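Local coordinates for Xaa-Pro Dipeptidase (PDB 2QS8), which probably acts as a metal-dependent carboxypeptidase of the amidohydrolase superfamily, and holds methionine in its active site, at residues Pro63-Met68 with Asp382-Lys387. Numbering follows the deposited sequence.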
ATOM      1  N   PRO A  63     -28.780  19.656 -34.995  1.00 22.11           N
ATOM      2  CA  PRO A  63     -28.215  20.215 -33.769  1.00 24.01           C
ATOM      3  C   PRO A  63     -26.711  19.928 -33.813  1.00 25.57           C
ATOM      4  O   PRO A  63     -26.272  19.095 -34.604  1.00 25.11           O
ATOM      5  CB  PRO A  63     -28.953  19.459 -32.664  1.00 22.99           C
ATOM      6  CG  PRO A  63     -29.304  18.158 -33.294  1.00 22.31           C
ATOM      7  CD  PRO A  63     -29.648  18.500 -34.718  1.00 22.90           C
ATOM      8  N   GLY A  64     -25.927  20.633 -33.002  1.00 25.60           N
ATOM      9  CA  GLY A  64     -24.494  20.406 -32.992  1.00 25.44           C
ATOM     10  C   GLY A  64     -24.150  18.944 -32.786  1.00 25.85           C
ATOM     11  O   GLY A  64     -24.735  18.287 -31.934  1.00 27.27           O
ATOM     12  N   LEU A  65     -23.208  18.424 -33.561  1.00 25.67           N
ATOM     13  CA  LEU A  65     -22.817  17.022 -33.438  1.00 26.03           C
ATOM     14  C   LEU A  65     -21.829  16.770 -32.282  1.00 24.01           C
ATOM     15  O   LEU A  65     -21.082  17.664 -31.887  1.00 23.46           O
ATOM     16  CB  LEU A  65     -22.215  16.548 -34.766  1.00 26.82           C
ATOM     17  CG  LEU A  65     -23.163  16.703 -35.969  1.00 27.98           C
ATOM     18  CD1 LEU A  65     -22.422  16.348 -37.251  1.00 27.12           C
ATOM     19  CD2 LEU A  65     -24.387  15.818 -35.786  1.00 23.69           C
HETATM   20  N   MSE A  66     -21.839  15.550 -31.758  1.00 23.67           N
HETATM   21  CA  MSE A  66     -20.961  15.175 -30.655  1.00 24.34           C
HETATM   22  C   MSE A  66     -20.125  13.918 -30.917  1.00 23.65           C
HETATM   23  O   MSE A  66     -20.614  12.951 -31.495  1.00 22.21           O
HETATM   24  CB  MSE A  66     -21.795  14.959 -29.397  1.00 21.49           C
HETATM   25  CG  MSE A  66     -22.477  16.200 -28.914  1.00 20.98           C
HETATM   26 SE   MSE A  66     -23.345  15.915 -27.169  1.00 25.80          SE
HETATM   27  CE  MSE A  66     -24.837  17.176 -27.324  1.00 19.73           C
ATOM     28  N   ASP A  67     -18.863  13.947 -30.500  1.00 23.08           N
ATOM     29  CA  ASP A  67     -17.958  12.809 -30.674  1.00 21.98           C
ATOM     30  C   ASP A  67     -17.513  12.399 -29.267  1.00 20.80           C
ATOM     31  O   ASP A  67     -16.814  13.136 -28.591  1.00 19.84           O
ATOM     32  CB  ASP A  67     -16.748  13.215 -31.532  1.00 22.88           C
ATOM     33  CG  ASP A  67     -15.944  12.019 -32.017  1.00 24.13           C
ATOM     34  OD1 ASP A  67     -15.892  10.999 -31.301  1.00 23.82           O
ATOM     35  OD2 ASP A  67     -15.350  12.107 -33.117  1.00 26.02           O
HETATM   36  N   MSE A  68     -17.945  11.220 -28.830  1.00 21.49           N
HETATM   37  CA  MSE A  68     -17.627  10.724 -27.489  1.00 20.44           C
HETATM   38  C   MSE A  68     -16.204  10.179 -27.307  1.00 23.14           C
HETATM   39  O   MSE A  68     -15.874   9.701 -26.220  1.00 22.57           O
HETATM   40  CB  MSE A  68     -18.597   9.607 -27.111  1.00 18.50           C
HETATM   41  CG  MSE A  68     -20.067   9.972 -27.135  1.00 17.13           C
HETATM   42 SE   MSE A  68     -20.336  11.377 -25.815  1.00 25.22          SE
HETATM   43  CE  MSE A  68     -20.091  10.470 -24.115  1.00 23.18           C
ATOM     44  N   ASP A 382     -26.795  25.423 -30.159  1.00 25.70           N
ATOM     45  CA  ASP A 382     -25.686  24.758 -30.827  1.00 26.14           C
ATOM     46  C   ASP A 382     -26.300  24.145 -32.085  1.00 25.69           C
ATOM     47  O   ASP A 382     -27.010  23.139 -32.011  1.00 23.87           O
ATOM     48  CB  ASP A 382     -25.099  23.657 -29.934  1.00 26.76           C
ATOM     49  CG  ASP A 382     -24.070  24.184 -28.944  1.00 28.51           C
ATOM     50  OD1 ASP A 382     -24.057  25.407 -28.675  1.00 27.05           O
ATOM     51  OD2 ASP A 382     -23.274  23.367 -28.425  1.00 29.01           O
ATOM     52  N   LEU A 383     -26.039  24.761 -33.235  1.00 26.11           N
ATOM     53  CA  LEU A 383     -26.601  24.277 -34.491  1.00 27.30           C
ATOM     54  C   LEU A 383     -25.622  24.264 -35.657  1.00 27.62           C
ATOM     55  O   LEU A 383     -24.686  25.061 -35.722  1.00 28.28           O
ATOM     56  CB  LEU A 383     -27.811  25.130 -34.904  1.00 27.60           C
ATOM     57  CG  LEU A 383     -28.906  25.466 -33.889  1.00 28.42           C
ATOM     58  CD1 LEU A 383     -28.452  26.634 -33.028  1.00 26.64           C
ATOM     59  CD2 LEU A 383     -30.200  25.824 -34.630  1.00 29.47           C
ATOM     60  N   ILE A 384     -25.861  23.353 -36.589  1.00 27.76           N
ATOM     61  CA  ILE A 384     -25.033  23.255 -37.774  1.00 28.49           C
ATOM     62  C   ILE A 384     -25.961  23.152 -38.980  1.00 30.19           C
ATOM     63  O   ILE A 384     -27.159  22.891 -38.834  1.00 28.89           O
ATOM     64  CB  ILE A 384     -24.122  22.003 -37.746  1.00 27.09           C
ATOM     65  CG1 ILE A 384     -24.977  20.736 -37.780  1.00 27.44           C
ATOM     66  CG2 ILE A 384     -23.247  22.024 -36.500  1.00 25.25           C
ATOM     67  CD1 ILE A 384     -24.186  19.467 -38.064  1.00 26.33           C
ATOM     68  N   ALA A 385     -25.409  23.365 -40.169  1.00 30.34           N
ATOM     69  CA  ALA A 385     -26.190  23.288 -41.392  1.00 31.45           C
ATOM     70  C   ALA A 385     -25.316  22.705 -42.489  1.00 32.41           C
ATOM     71  O   ALA A 385     -24.098  22.796 -42.423  1.00 33.28           O
ATOM     72  CB  ALA A 385     -26.679  24.662 -41.781  1.00 30.56           C
ATOM     73  N   VAL A 386     -25.941  22.102 -43.493  1.00 34.31           N
ATOM     74  CA  VAL A 386     -25.207  21.498 -44.597  1.00 35.06           C
ATOM     75  C   VAL A 386     -26.102  21.490 -45.823  1.00 36.57           C
ATOM     76  O   VAL A 386     -27.322  21.430 -45.691  1.00 35.61           O
ATOM     77  CB  VAL A 386     -24.811  20.040 -44.261  1.00 36.27           C
ATOM     78  CG1 VAL A 386     -26.054  19.210 -43.980  1.00 37.33           C
ATOM     79  CG2 VAL A 386     -24.017  19.437 -45.396  1.00 36.14           C
ATOM     80  N   LYS A 387     -25.500  21.570 -47.008  1.00 37.25           N
ATOM     81  CA  LYS A 387     -26.259  21.540 -48.250  1.00 38.26           C
ATOM     82  C   LYS A 387     -26.489  20.081 -48.612  1.00 37.92           C
ATOM     83  O   LYS A 387     -25.541  19.319 -48.802  1.00 39.89           O
ATOM     84  CB  LYS A 387     -25.488  22.230 -49.374  1.00 40.05           C
ATOM     85  CG  LYS A 387     -25.362  23.733 -49.217  1.00 43.45           C
ATOM     86  CD  LYS A 387     -24.546  24.324 -50.359  1.00 46.86           C
ATOM     87  CE  LYS A 387     -24.299  25.812 -50.168  1.00 49.12           C
ATOM     88  NZ  LYS A 387     -23.423  26.378 -51.243  1.00 51.82           N
TER
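The flat peptide group joining Pro-63 to Gly-64 meets 382-387 with one face and one edge. Over that face, Leu-383 CA is 4.0 Å from Gly-64 N, while Ile-384 CG1 stands above the Pro-63 carbonyl O at 3.8 Å. At the N-H edge, Gly-64 N donates a hydrogen bond of 2.9 Å to Asp-382 O. The bond is somewhat bent, with 153° at the hydrogen. The donor approaches from above the carbonyl plane of Asp-382, 57° out of it. Pro-63 and Leu-383 form an antiparallel, non-hydrogen-bonded pair, and their side chains diverge. The CB of Pro-63 points away from 382-387, and the proline ring packs on Thr-359 and Ile-375.

Ile-384 CG1 lies between the backbone N and the carbonyl carbon (chi1 65°), and the extended second torsion carries CD1 on to Leu-65. Ile-384 CD1 lies 3.6 Å from Leu-65 CG and almost as near Leu-65 CD1. The two side chains cross at about a right angle. The other branch, Ile-384 CG2, rests 4.1 Å from Gly-64 CA. An alanine in place of Ile-384 would probably open a gap beside Leu-65 and over the Pro-63 carbonyl, leaving Leu-65 packed on Phe-107 but without this neighbour.

The buried Asp-382 carboxylate is held from outside the pair. OD1 accepts a bond from Asp-406 N, and OD2 forms a salt bridge with Arg-136.

Strand 60-67 runs from the small beta domain of this amidohydrolase fold into the TIM barrel and leads to the magnesium ligands His-69 and His-71. Strand 383-386, from the C-terminal part of the beta domain, meets it at Pro-63. Strand 60-67 continues beside the parallel strand 107-112, while strand 383-386 pairs antiparallel with strand 400-405. The side chains of Met-66 and Met-68 pack on helix 360-365.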